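PDB 4HH8: butyrophilin subfamily 1 member A1 from Bos taurus, which may serve as a membrane receptor in the secretion of milk-fat droplets and probably inhibits the proliferation of activated T cells, here as its two extracellular immunoglobulin domains. Local coordinates for residues V42-E54 / S103-D115. The protein carries 1 engineered substitution. Residues are numbered along the deposited sequence; the frame is centred on the assembly and turned at random.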
loop_
_atom_site.group_PDB
_atom_site.type_symbol
_atom_site.label_atom_id
_atom_site.label_comp_id
_atom_site.label_asym_id
_atom_site.label_seq_id
_atom_site.Cartn_x
_atom_site.Cartn_y
_atom_site.Cartn_z
ATOM N N VAL A 42 13.704 27.706 -3.710
ATOM C CA VAL A 42 15.141 27.943 -3.785
ATOM C C VAL A 42 15.926 26.626 -3.850
ATOM O O VAL A 42 15.407 25.591 -3.487
ATOM C CB VAL A 42 15.625 28.854 -2.606
ATOM C CG1 VAL A 42 15.086 30.277 -2.798
ATOM C CG2 VAL A 42 15.214 28.293 -1.225
ATOM N N SER A 43 17.166 26.669 -4.327
ATOM C CA SER A 43 17.997 25.463 -4.405
ATOM C C SER A 43 18.147 24.741 -3.080
ATOM O O SER A 43 18.361 25.362 -2.058
ATOM C CB SER A 43 19.397 25.759 -4.903
ATOM O OG SER A 43 20.138 24.538 -4.906
ATOM N N ALA A 44 18.024 23.425 -3.116
ATOM C CA ALA A 44 18.297 22.602 -1.940
ATOM C C ALA A 44 19.692 21.909 -2.014
ATOM O O ALA A 44 20.023 21.156 -1.097
ATOM C CB ALA A 44 17.163 21.559 -1.707
ATOM N N LYS A 45 20.474 22.169 -3.077
ATOM C CA LYS A 45 21.830 21.551 -3.256
ATOM C C LYS A 45 22.733 21.824 -2.072
ATOM O O LYS A 45 22.907 22.979 -1.711
ATOM C CB LYS A 45 22.554 22.079 -4.511
ATOM C CG LYS A 45 21.963 21.592 -5.829
ATOM C CD LYS A 45 22.896 21.871 -7.014
ATOM C CE LYS A 45 22.093 22.011 -8.302
ATOM N NZ LYS A 45 22.818 22.834 -9.323
ATOM N N GLY A 46 23.295 20.782 -1.456
ATOM C CA GLY A 46 24.241 20.969 -0.330
ATOM C C GLY A 46 23.622 20.991 1.050
ATOM O O GLY A 46 24.330 21.093 2.053
HETATM N N MSE A 47 22.295 20.905 1.114
HETATM C CA MSE A 47 21.581 20.910 2.379
HETATM C C MSE A 47 21.613 19.519 2.979
HETATM O O MSE A 47 21.831 18.555 2.279
HETATM C CB MSE A 47 20.120 21.300 2.155
HETATM C CG MSE A 47 19.922 22.767 1.903
HETATM SE SE MSE A 47 18.027 23.233 2.063
HETATM C CE MSE A 47 17.760 23.288 3.968
ATOM N N GLU A 48 21.375 19.414 4.268
ATOM C CA GLU A 48 21.108 18.115 4.828
ATOM C C GLU A 48 19.666 17.752 4.511
ATOM O O GLU A 48 18.742 18.464 4.917
ATOM C CB GLU A 48 21.351 18.073 6.348
ATOM C CG GLU A 48 20.909 16.742 7.003
ATOM C CD GLU A 48 21.030 16.744 8.532
ATOM O OE1 GLU A 48 22.026 17.288 9.042
ATOM O OE2 GLU A 48 20.131 16.196 9.227
ATOM N N LEU A 49 19.517 16.649 3.778
ATOM C CA LEU A 49 18.234 16.036 3.409
ATOM C C LEU A 49 18.094 14.720 4.165
ATOM O O LEU A 49 18.889 13.821 3.935
ATOM C CB LEU A 49 18.193 15.749 1.904
ATOM C CG LEU A 49 18.556 16.935 0.985
ATOM C CD1 LEU A 49 18.667 16.517 -0.458
ATOM C CD2 LEU A 49 17.599 18.139 1.118
ATOM N N ARG A 50 17.113 14.605 5.055
ATOM C CA ARG A 50 16.933 13.394 5.855
ATOM C C ARG A 50 15.502 12.882 5.739
ATOM O O ARG A 50 14.563 13.619 6.028
ATOM C CB ARG A 50 17.231 13.673 7.332
ATOM C CG ARG A 50 17.102 12.441 8.232
ATOM C CD ARG A 50 17.198 12.767 9.745
ATOM N NE ARG A 50 18.533 13.266 10.062
ATOM C CZ ARG A 50 19.542 12.540 10.541
ATOM N NH1 ARG A 50 19.402 11.238 10.802
ATOM N NH2 ARG A 50 20.714 13.131 10.753
ATOM N N TRP A 51 15.317 11.645 5.318
ATOM C CA TRP A 51 13.996 11.027 5.445
ATOM C C TRP A 51 14.069 10.020 6.579
ATOM O O TRP A 51 15.061 9.298 6.717
ATOM C CB TRP A 51 13.592 10.332 4.148
ATOM C CG TRP A 51 12.896 11.186 3.156
ATOM C CD1 TRP A 51 11.592 11.132 2.827
ATOM C CD2 TRP A 51 13.479 12.198 2.330
ATOM N NE1 TRP A 51 11.312 12.040 1.843
ATOM C CE2 TRP A 51 12.455 12.709 1.520
ATOM C CE3 TRP A 51 14.786 12.668 2.151
ATOM C CZ2 TRP A 51 12.665 13.714 0.576
ATOM C CZ3 TRP A 51 15.010 13.671 1.211
ATOM C CH2 TRP A 51 13.937 14.185 0.432
ATOM N N PHE A 52 13.044 9.988 7.423
ATOM C CA PHE A 52 13.036 9.046 8.533
ATOM C C PHE A 52 11.618 8.633 8.872
ATOM O O PHE A 52 10.639 9.232 8.391
ATOM C CB PHE A 52 13.785 9.614 9.754
ATOM C CG PHE A 52 13.143 10.839 10.378
ATOM C CD1 PHE A 52 12.286 10.709 11.469
ATOM C CD2 PHE A 52 13.422 12.116 9.894
ATOM C CE1 PHE A 52 11.701 11.804 12.063
ATOM C CE2 PHE A 52 12.860 13.235 10.482
ATOM C CZ PHE A 52 11.993 13.081 11.591
ATOM N N ARG A 53 11.503 7.610 9.707
ATOM C CA ARG A 53 10.200 7.132 10.105
ATOM C C ARG A 53 9.930 7.503 11.552
ATOM O O ARG A 53 9.473 8.609 11.844
ATOM C CB ARG A 53 10.094 5.643 9.824
ATOM C CG ARG A 53 9.875 5.396 8.338
ATOM C CD ARG A 53 9.740 3.976 7.978
ATOM N NE ARG A 53 8.388 3.481 8.164
ATOM C CZ ARG A 53 8.007 2.260 7.801
ATOM N NH1 ARG A 53 8.884 1.435 7.255
ATOM N NH2 ARG A 53 6.771 1.842 8.009
ATOM N N GLU A 54 10.272 6.614 12.467
ATOM C CA GLU A 54 9.976 6.849 13.868
ATOM C C GLU A 54 11.133 7.579 14.568
ATOM O O GLU A 54 10.894 8.570 15.255
ATOM C CB GLU A 54 9.532 5.540 14.550
ATOM C CG GLU A 54 8.003 5.276 14.382
ATOM C CD GLU A 54 7.656 3.866 13.860
ATOM O OE1 GLU A 54 8.053 2.856 14.506
ATOM O OE2 GLU A 54 6.973 3.762 12.801
ATOM N N SER A 103 5.734 -3.739 4.815
ATOM C CA SER A 103 6.349 -3.062 5.976
ATOM C C SER A 103 6.787 -1.606 5.724
ATOM O O SER A 103 6.982 -0.846 6.682
ATOM C CB SER A 103 7.569 -3.860 6.449
ATOM O OG SER A 103 8.417 -4.100 5.331
ATOM N N ASP A 104 6.942 -1.215 4.451
ATOM C CA ASP A 104 7.256 0.169 4.086
ATOM C C ASP A 104 6.070 1.130 4.222
ATOM O O ASP A 104 6.254 2.363 4.208
ATOM C CB ASP A 104 7.768 0.229 2.652
ATOM C CG ASP A 104 9.086 -0.475 2.491
ATOM O OD1 ASP A 104 9.902 -0.404 3.444
ATOM O OD2 ASP A 104 9.316 -1.067 1.421
ATOM N N ASP A 105 4.859 0.579 4.342
ATOM C CA ASP A 105 3.642 1.391 4.542
ATOM C C ASP A 105 3.729 2.217 5.819
ATOM O O ASP A 105 4.154 1.708 6.854
ATOM C CB ASP A 105 2.441 0.459 4.667
ATOM C CG ASP A 105 1.123 1.187 4.549
ATOM O OD1 ASP A 105 0.512 1.133 3.469
ATOM O OD2 ASP A 105 0.697 1.815 5.527
ATOM N N GLY A 106 3.335 3.485 5.739
ATOM C CA GLY A 106 3.283 4.339 6.918
ATOM C C GLY A 106 3.711 5.773 6.671
ATOM O O GLY A 106 3.828 6.232 5.531
ATOM N N GLU A 107 3.980 6.462 7.764
ATOM C CA GLU A 107 4.293 7.891 7.770
ATOM C C GLU A 107 5.798 8.076 7.682
ATOM O O GLU A 107 6.567 7.418 8.399
ATOM C CB GLU A 107 3.785 8.509 9.087
ATOM C CG GLU A 107 3.975 10.023 9.187
ATOM C CD GLU A 107 3.694 10.576 10.603
ATOM O OE1 GLU A 107 2.525 10.984 10.844
ATOM O OE2 GLU A 107 4.632 10.573 11.469
ATOM N N TYR A 108 6.223 8.987 6.826
ATOM C CA TYR A 108 7.633 9.345 6.746
ATOM C C TYR A 108 7.726 10.816 7.027
ATOM O O TYR A 108 6.761 11.552 6.797
ATOM C CB TYR A 108 8.180 9.068 5.341
ATOM C CG TYR A 108 8.292 7.612 5.026
ATOM C CD1 TYR A 108 9.552 6.974 5.011
ATOM C CD2 TYR A 108 7.153 6.840 4.769
ATOM C CE1 TYR A 108 9.670 5.618 4.715
ATOM C CE2 TYR A 108 7.253 5.462 4.495
ATOM C CZ TYR A 108 8.510 4.867 4.453
ATOM O OH TYR A 108 8.631 3.522 4.177
ATOM N N ARG A 109 8.881 11.256 7.506
ATOM C CA ARG A 109 9.126 12.667 7.661
ATOM C C ARG A 109 10.327 13.093 6.820
ATOM O O ARG A 109 11.349 12.412 6.796
ATOM C CB ARG A 109 9.316 13.012 9.144
ATOM C CG ARG A 109 8.049 12.781 9.993
ATOM C CD ARG A 109 8.136 13.599 11.281
ATOM N NE ARG A 109 6.983 13.460 12.184
ATOM C CZ ARG A 109 5.961 14.314 12.264
ATOM N NH1 ARG A 109 5.906 15.386 11.479
ATOM N NH2 ARG A 109 4.977 14.091 13.136
ATOM N N CYS A 110 10.200 14.222 6.134
ATOM C CA CYS A 110 11.321 14.765 5.351
ATOM C C CYS A 110 11.848 16.022 5.993
ATOM O O CYS A 110 11.115 17.005 6.143
ATOM C CB CYS A 110 10.911 15.069 3.924
ATOM S SG CYS A 110 9.476 16.200 3.823
ATOM N N PHE A 111 13.135 15.993 6.315
ATOM C CA PHE A 111 13.797 17.053 7.041
ATOM C C PHE A 111 14.894 17.667 6.158
ATOM O O PHE A 111 15.714 16.943 5.591
ATOM C CB PHE A 111 14.371 16.408 8.296
ATOM C CG PHE A 111 15.154 17.323 9.176
ATOM C CD1 PHE A 111 14.508 18.116 10.133
ATOM C CD2 PHE A 111 16.545 17.324 9.130
ATOM C CE1 PHE A 111 15.242 18.933 10.985
ATOM C CE2 PHE A 111 17.293 18.133 9.965
ATOM C CZ PHE A 111 16.642 18.942 10.904
ATOM N N PHE A 112 14.873 18.995 6.042
ATOM C CA PHE A 112 15.839 19.794 5.281
ATOM C C PHE A 112 16.566 20.693 6.273
ATOM O O PHE A 112 15.908 21.411 7.001
ATOM C CB PHE A 112 15.126 20.732 4.319
ATOM C CG PHE A 112 14.566 20.076 3.113
ATOM C CD1 PHE A 112 15.021 20.428 1.856
ATOM C CD2 PHE A 112 13.553 19.139 3.214
ATOM C CE1 PHE A 112 14.482 19.835 0.718
ATOM C CE2 PHE A 112 13.026 18.529 2.084
ATOM C CZ PHE A 112 13.480 18.870 0.848
ATOM N N ARG A 113 17.900 20.682 6.278
ATOM C CA ARG A 113 18.672 21.573 7.149
ATOM C C ARG A 113 19.801 22.303 6.427
ATOM O O ARG A 113 20.579 21.685 5.700
ATOM C CB ARG A 113 19.262 20.831 8.361
ATOM C CG ARG A 113 20.461 21.602 9.030
ATOM C CD ARG A 113 21.109 20.869 10.206
ATOM N NE ARG A 113 20.175 20.830 11.322
ATOM C CZ ARG A 113 20.412 20.278 12.512
ATOM N NH1 ARG A 113 21.590 19.692 12.789
ATOM N NH2 ARG A 113 19.456 20.308 13.438
ATOM N N GLN A 114 19.879 23.615 6.648
ATOM C CA GLN A 114 21.053 24.409 6.292
ATOM C C GLN A 114 21.556 25.136 7.546
ATOM O O GLN A 114 20.869 26.000 8.094
ATOM C CB GLN A 114 20.744 25.388 5.161
ATOM C CG GLN A 114 21.956 25.736 4.305
ATOM C CD GLN A 114 21.586 26.643 3.126
ATOM O OE1 GLN A 114 21.013 27.735 3.309
ATOM N NE2 GLN A 114 21.901 26.191 1.909
ATOM N N ASP A 115 22.756 24.752 7.988
ATOM C CA ASP A 115 23.332 25.142 9.288
ATOM C C ASP A 115 22.355 25.048 10.460
ATOM O O ASP A 115 22.069 23.949 10.954
ATOM C CB ASP A 115 23.947 26.538 9.236
ATOM C CG ASP A 115 24.964 26.683 8.138
ATOM O OD1 ASP A 115 25.881 25.827 8.028
ATOM O OD2 ASP A 115 24.860 27.677 7.390
#
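Trp-51 and Cys-110 sit opposite each other as a non-hydrogen-bonded pair, and the cysteine CB lies over one face of the indole, 3.7 Å from Trp-51 NE1. Cys-110 SG, set between its own backbone N and carbonyl carbon (chi1 56°), leads on into the disulfide with Cys-36. Next along this face, Leu-49 puts CD2 over the Phe-112 ring, 3.5 Å from Phe-112 CD1, while the selenium of Met-47 (selenomethionine) and Ala-44 CB come to that ring's edge. Val-93 and Val-95 of strand 92-97 pack on the same layer. This is the core of a V-set immunoglobulin domain: strands C (48-52) and F (106-114), antiparallel and carrying the tryptophan and cysteine of the Ig pin, joined by three pairs of backbone hydrogen bonds from Glu-48/Arg-113 to Phe-52/Arg-109.

On the other face the charged side chains and Phe-111 are partly open to solvent, while Phe-52 is buried, with Arg-109 CB over its ring, 3.6 Å from Phe-52 CZ. Glu-48 OE2 lies at the edge of the Phe-111 ring, 3.5 Å from Phe-111 CE2, and takes weak, long bonds from Arg-50 NE and NH2; Arg-50 also reaches Val-56 O.

Beyond the strand end, Arg-53 lays its CG over the Tyr-108 ring, 3.6 Å from Tyr-108 CE1. The bend at chi3 (84°) carries its guanidinium on to Ser-103 O, which lies in the guanidinium plane and takes a bond from both NH1 and NH2, each at 3.0 Å. With an alanine here the Ser-103 carbonyl would probably be left without its two donors and one face of Tyr-108 uncovered. Tyr-108 OH itself donates to Asp-104 O at 2.6 Å.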